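Local atomic coordinates of beta-n-acetylhexosaminidase (Streptococcus pneumoniae, PDB entry 4AZI), a protein that removes terminal beta-linked N-acetylglucosamine residues from glycans, as a family 20 glycoside hydrolase catalytic module of the pneumococcal enzyme StrH. Residues K9-K20 with V322-P333. The protein carries 2 engineered substitutions. Sequence-based numbering, arbitrary orientation.
Sequences KNKVISIDAGRK and VGSMLSIWADRP. With OAN (O-(2-acetamido-2-deoxy D-glucopyranosylidene) amino-N-phenylcarbamate), chain C.
Asp16 OD2 takes the backbone N-H of Ala330 and is gripped by two donors. Ala330 N donates to Asp16 OD2 at 2.9 Å on the anti side, and Arg19 NH1 reaches the same OD2 at 2.8 Å on the syn side, a salt bridge from the opposite face of the carboxylate. The Asp16 bond lies near the guanidinium plane and helps fix the rotation of that group. Arg19 NH2 then donates to OAJ of the bound inhibitor OAN at 2.8 Å. Asp331 OD1 sits over one guanidinium face, 3.5 Å from Arg19 NH1, so that pairing is purely electrostatic. Asp331 also accepts from two OAN hydroxyls. The Trp329 ring carries the sugar on one face and a water on the other. That water joins Ser14 OG to Ile328 O. Ser14 OG also bonds His43 ND1.

The two strands are the first and last of the eight-stranded TIM barrel. Their parallel pairing closes it. Between them the packing is tight and buried. Val12 CG1, anti to its own N (chi1 -170°), presses on Met325 SD at 3.4 Å, inside the barrel. On the outer face Ile13 CD1 lies 3.5 Å from Leu326 CD2, beneath helix 339-352.

The Val322 end is looser and partly exposed. Asn10 N still bonds Val322 O at 2.8 Å, but the side chains merely run alongside, with Asn10 OD1 3.9 Å from Val322 CG2. Asn10 ND2 turns to Asp41.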
loop_
_atom_site.group_PDB
_atom_site.type_symbol
_atom_site.label_atom_id
_atom_site.label_comp_id
_atom_site.label_asym_id
_atom_site.label_seq_id
_atom_site.Cartn_x
_atom_site.Cartn_y
_atom_site.Cartn_z
ATOM N N LYS A 9 10.682 10.333 8.093
ATOM C CA LYS A 9 9.747 9.211 8.205
ATOM C C LYS A 9 8.759 9.199 7.039
ATOM O O LYS A 9 8.424 10.261 6.484
ATOM C CB LYS A 9 9.005 9.247 9.539
ATOM C CG LYS A 9 9.855 8.779 10.707
ATOM C CD LYS A 9 9.008 8.265 11.853
ATOM C CE LYS A 9 9.856 7.433 12.801
ATOM N NZ LYS A 9 9.033 6.758 13.833
ATOM N N ASN A 10 8.308 8.004 6.661
ATOM C CA ASN A 10 7.280 7.858 5.630
ATOM C C ASN A 10 5.912 8.312 6.133
ATOM O O ASN A 10 5.512 7.943 7.233
ATOM C CB ASN A 10 7.189 6.401 5.158
ATOM C CG ASN A 10 8.395 5.971 4.356
ATOM O OD1 ASN A 10 9.343 5.406 4.899
ATOM N ND2 ASN A 10 8.359 6.224 3.045
ATOM N N LYS A 11 5.215 9.124 5.336
ATOM C CA LYS A 11 3.808 9.467 5.589
ATOM C C LYS A 11 2.993 9.000 4.394
ATOM O O LYS A 11 3.114 9.535 3.281
ATOM C CB LYS A 11 3.606 10.970 5.809
ATOM C CG LYS A 11 4.033 11.490 7.181
ATOM C CD LYS A 11 5.537 11.690 7.318
ATOM C CE LYS A 11 6.100 12.508 6.167
ATOM N NZ LYS A 11 7.500 12.937 6.443
ATOM N N VAL A 12 2.171 7.987 4.623
ATOM C CA VAL A 12 1.586 7.242 3.515
ATOM C C VAL A 12 0.056 7.268 3.557
ATOM O O VAL A 12 -0.549 7.129 4.621
ATOM C CB VAL A 12 2.110 5.786 3.486
ATOM C CG1 VAL A 12 1.706 5.084 2.195
ATOM C CG2 VAL A 12 3.628 5.758 3.614
ATOM N N ILE A 13 -0.546 7.487 2.390
ATOM C CA ILE A 13 -1.976 7.283 2.180
ATOM C C ILE A 13 -2.154 6.022 1.325
ATOM O O ILE A 13 -1.557 5.896 0.252
ATOM C CB ILE A 13 -2.678 8.547 1.570
ATOM C CG1 ILE A 13 -4.171 8.304 1.306
ATOM C CG2 ILE A 13 -1.961 9.057 0.323
ATOM C CD1 ILE A 13 -4.980 7.990 2.555
ATOM N N SER A 14 -2.935 5.071 1.827
ATOM C CA SER A 14 -3.208 3.829 1.095
ATOM C C SER A 14 -4.587 3.892 0.448
ATOM O O SER A 14 -5.541 4.338 1.080
ATOM C CB SER A 14 -3.098 2.603 2.013
ATOM O OG SER A 14 -3.406 1.401 1.319
ATOM N N ILE A 15 -4.668 3.445 -0.807
ATOM C CA ILE A 15 -5.912 3.427 -1.584
ATOM C C ILE A 15 -6.155 2.022 -2.162
ATOM O O ILE A 15 -5.345 1.508 -2.947
ATOM C CB ILE A 15 -5.885 4.474 -2.739
ATOM C CG1 ILE A 15 -5.762 5.927 -2.221
ATOM C CG2 ILE A 15 -7.066 4.296 -3.681
ATOM C CD1 ILE A 15 -6.934 6.466 -1.408
ATOM N N ASP A 16 -7.273 1.418 -1.767
ATOM C CA ASP A 16 -7.688 0.093 -2.234
ATOM C C ASP A 16 -8.248 0.187 -3.659
ATOM O O ASP A 16 -9.465 0.210 -3.869
ATOM C CB ASP A 16 -8.720 -0.493 -1.239
ATOM C CG ASP A 16 -9.131 -1.941 -1.542
ATOM O OD1 ASP A 16 -8.583 -2.590 -2.462
ATOM O OD2 ASP A 16 -10.039 -2.436 -0.836
ATOM N N ALA A 17 -7.349 0.257 -4.639
ATOM C CA ALA A 17 -7.741 0.245 -6.052
ATOM C C ALA A 17 -7.723 -1.181 -6.594
ATOM O O ALA A 17 -7.639 -1.402 -7.804
ATOM C CB ALA A 17 -6.838 1.153 -6.873
ATOM N N GLY A 18 -7.766 -2.145 -5.681
ATOM C CA GLY A 18 -7.857 -3.549 -6.033
ATOM C C GLY A 18 -9.304 -3.984 -6.122
ATOM O O GLY A 18 -9.730 -4.544 -7.132
ATOM N N ARG A 19 -10.070 -3.726 -5.066
ATOM C CA ARG A 19 -11.484 -4.077 -5.073
ATOM C C ARG A 19 -12.273 -3.144 -5.995
ATOM O O ARG A 19 -13.252 -3.559 -6.631
ATOM C CB ARG A 19 -12.064 -4.014 -3.658
ATOM C CG ARG A 19 -11.534 -5.073 -2.709
ATOM C CD ARG A 19 -12.313 -5.013 -1.403
ATOM N NE ARG A 19 -11.907 -6.038 -0.437
ATOM C CZ ARG A 19 -11.073 -5.834 0.581
ATOM N NH1 ARG A 19 -10.512 -4.644 0.767
ATOM N NH2 ARG A 19 -10.793 -6.828 1.417
ATOM N N LYS A 20 -11.837 -1.890 -6.067
ATOM C CA LYS A 20 -12.607 -0.844 -6.745
ATOM C C LYS A 20 -11.758 -0.098 -7.775
ATOM O O LYS A 20 -10.576 0.169 -7.540
ATOM C CB LYS A 20 -13.171 0.123 -5.705
ATOM C CG LYS A 20 -14.155 1.159 -6.229
ATOM C CD LYS A 20 -14.698 1.996 -5.077
ATOM C CE LYS A 20 -15.499 3.194 -5.584
ATOM N NZ LYS A 20 -16.720 2.764 -6.310
ATOM N N VAL A 322 9.346 3.081 10.471
ATOM C CA VAL A 322 9.916 3.908 9.393
ATOM C C VAL A 322 8.946 5.043 9.028
ATOM O O VAL A 322 9.278 5.934 8.241
ATOM C CB VAL A 322 10.285 3.079 8.137
ATOM C CG1 VAL A 322 11.290 1.986 8.478
ATOM C CG2 VAL A 322 9.037 2.498 7.469
ATOM N N GLY A 323 7.751 4.997 9.617
ATOM C CA GLY A 323 6.691 5.959 9.339
ATOM C C GLY A 323 5.313 5.350 9.533
ATOM O O GLY A 323 5.180 4.292 10.136
ATOM N N SER A 324 4.293 6.008 8.985
ATOM C CA SER A 324 2.914 5.619 9.214
ATOM C C SER A 324 2.064 5.717 7.959
ATOM O O SER A 324 2.336 6.531 7.066
ATOM C CB SER A 324 2.294 6.482 10.321
ATOM O OG SER A 324 2.825 6.145 11.586
ATOM N N MET A 325 1.029 4.885 7.913
ATOM C CA MET A 325 0.140 4.806 6.767
ATOM C C MET A 325 -1.332 4.852 7.196
ATOM O O MET A 325 -1.753 4.097 8.063
ATOM C CB MET A 325 0.432 3.524 5.985
ATOM C CG MET A 325 -0.458 3.294 4.773
ATOM S SD MET A 325 0.349 2.266 3.526
ATOM C CE MET A 325 0.264 0.649 4.284
ATOM N N LEU A 326 -2.092 5.758 6.589
ATOM C CA LEU A 326 -3.543 5.816 6.761
ATOM C C LEU A 326 -4.204 5.138 5.551
ATOM O O LEU A 326 -3.778 5.343 4.407
ATOM C CB LEU A 326 -4.011 7.268 6.925
ATOM C CG LEU A 326 -5.500 7.539 7.162
ATOM C CD1 LEU A 326 -5.691 8.625 8.211
ATOM C CD2 LEU A 326 -6.191 7.917 5.859
ATOM N N SER A 327 -5.240 4.339 5.805
ATOM C CA SER A 327 -5.729 3.398 4.801
ATOM C C SER A 327 -7.203 3.540 4.433
ATOM O O SER A 327 -8.081 3.533 5.309
ATOM C CB SER A 327 -5.459 1.960 5.235
ATOM O OG SER A 327 -4.132 1.781 5.697
ATOM N N ILE A 328 -7.448 3.635 3.124
ATOM C CA ILE A 328 -8.794 3.756 2.556
ATOM C C ILE A 328 -9.158 2.436 1.875
ATOM O O ILE A 328 -8.516 2.041 0.904
ATOM C CB ILE A 328 -8.888 4.911 1.530
ATOM C CG1 ILE A 328 -8.340 6.233 2.102
ATOM C CG2 ILE A 328 -10.325 5.102 1.049
ATOM C CD1 ILE A 328 -8.912 6.660 3.452
ATOM N N TRP A 329 -10.168 1.746 2.394
ATOM C CA TRP A 329 -10.521 0.424 1.865
ATOM C C TRP A 329 -11.825 0.405 1.110
ATOM O O TRP A 329 -12.688 1.261 1.316
ATOM C CB TRP A 329 -10.529 -0.619 2.973
ATOM C CG TRP A 329 -9.217 -0.770 3.715
ATOM C CD1 TRP A 329 -8.874 -0.205 4.940
ATOM C CD2 TRP A 329 -8.035 -1.565 3.319
ATOM N NE1 TRP A 329 -7.608 -0.582 5.319
ATOM C CE2 TRP A 329 -7.045 -1.387 4.388
ATOM C CE3 TRP A 329 -7.705 -2.355 2.218
ATOM C CZ2 TRP A 329 -5.793 -1.994 4.345
ATOM C CZ3 TRP A 329 -6.435 -2.968 2.188
ATOM C CH2 TRP A 329 -5.507 -2.793 3.226
ATOM N N ALA A 330 -11.980 -0.580 0.227
ATOM C CA ALA A 330 -13.154 -0.662 -0.625
ATOM C C ALA A 330 -13.994 -1.931 -0.454
ATOM O O ALA A 330 -14.557 -2.429 -1.436
ATOM C CB ALA A 330 -12.744 -0.479 -2.078
ATOM N N ASP A 331 -14.103 -2.432 0.780
ATOM C CA ASP A 331 -14.829 -3.688 1.086
ATOM C C ASP A 331 -16.158 -3.869 0.344
ATOM O O ASP A 331 -16.481 -4.961 -0.116
ATOM C CB ASP A 331 -15.055 -3.830 2.597
ATOM C CG ASP A 331 -13.751 -3.916 3.384
ATOM O OD1 ASP A 331 -12.780 -3.200 3.040
ATOM O OD2 ASP A 331 -13.695 -4.697 4.355
ATOM N N ARG A 332 -16.931 -2.798 0.248
ATOM C CA ARG A 332 -18.099 -2.782 -0.619
ATOM C C ARG A 332 -17.784 -1.826 -1.770
ATOM O O ARG A 332 -17.959 -0.613 -1.646
ATOM C CB ARG A 332 -19.347 -2.374 0.176
ATOM C CG ARG A 332 -19.730 -3.389 1.253
ATOM C CD ARG A 332 -20.711 -2.831 2.280
ATOM N NE ARG A 332 -20.125 -1.720 3.031
ATOM C CZ ARG A 332 -20.545 -0.456 2.975
ATOM N NH1 ARG A 332 -21.586 -0.114 2.216
ATOM N NH2 ARG A 332 -19.920 0.472 3.685
ATOM N N PRO A 333 -17.273 -2.367 -2.895
ATOM C CA PRO A 333 -16.729 -1.466 -3.918
ATOM C C PRO A 333 -17.790 -0.754 -4.758
ATOM O O PRO A 333 -17.451 0.149 -5.532
ATOM C CB PRO A 333 -15.858 -2.382 -4.788
ATOM C CG PRO A 333 -16.165 -3.796 -4.368
ATOM C CD PRO A 333 -17.230 -3.779 -3.313
HETATM C CAH OAN C . -4.555 -5.882 6.119
HETATM C CAG OAN C . -6.036 -5.478 6.181
HETATM O OAN OAN C . -6.363 -4.416 6.692
HETATM N NAI OAN C . -6.892 -6.359 5.660
HETATM C CAB OAN C . -8.358 -6.176 5.597
HETATM C CAC OAN C . -8.718 -5.336 4.370
HETATM O OAJ OAN C . -8.765 -6.182 3.214
HETATM C CAD OAN C . -10.060 -4.641 4.553
HETATM O OAK OAN C . -10.327 -3.910 3.364
HETATM C CAE OAN C . -9.973 -3.675 5.745
HETATM C CAF OAN C . -11.277 -2.941 6.072
HETATM O OAM OAN C . -12.275 -3.869 6.508
HETATM O OAL OAN C . -9.510 -4.321 6.961
HETATM C CAA OAN C . -8.926 -5.556 6.892
HETATM N NAY OAN C . -8.843 -6.234 8.017
HETATM O OAQ OAN C . -9.369 -5.628 9.120
HETATM C CAP OAN C . -9.880 -6.491 10.048
HETATM O OAR OAN C . -10.316 -6.052 11.114
HETATM N NAO OAN C . -9.880 -7.793 9.725
HETATM C CAS OAN C . -10.299 -8.793 10.517
HETATM C CAT OAN C . -9.440 -9.874 10.715
HETATM C CAU OAN C . -9.823 -10.943 11.524
HETATM C CAV OAN C . -11.071 -10.935 12.144
HETATM C CAW OAN C . -11.943 -9.854 11.949
HETATM C CAX OAN C . -11.560 -8.784 11.135
HETATM O O HOH W 1 -5.964 0.749 1.799
#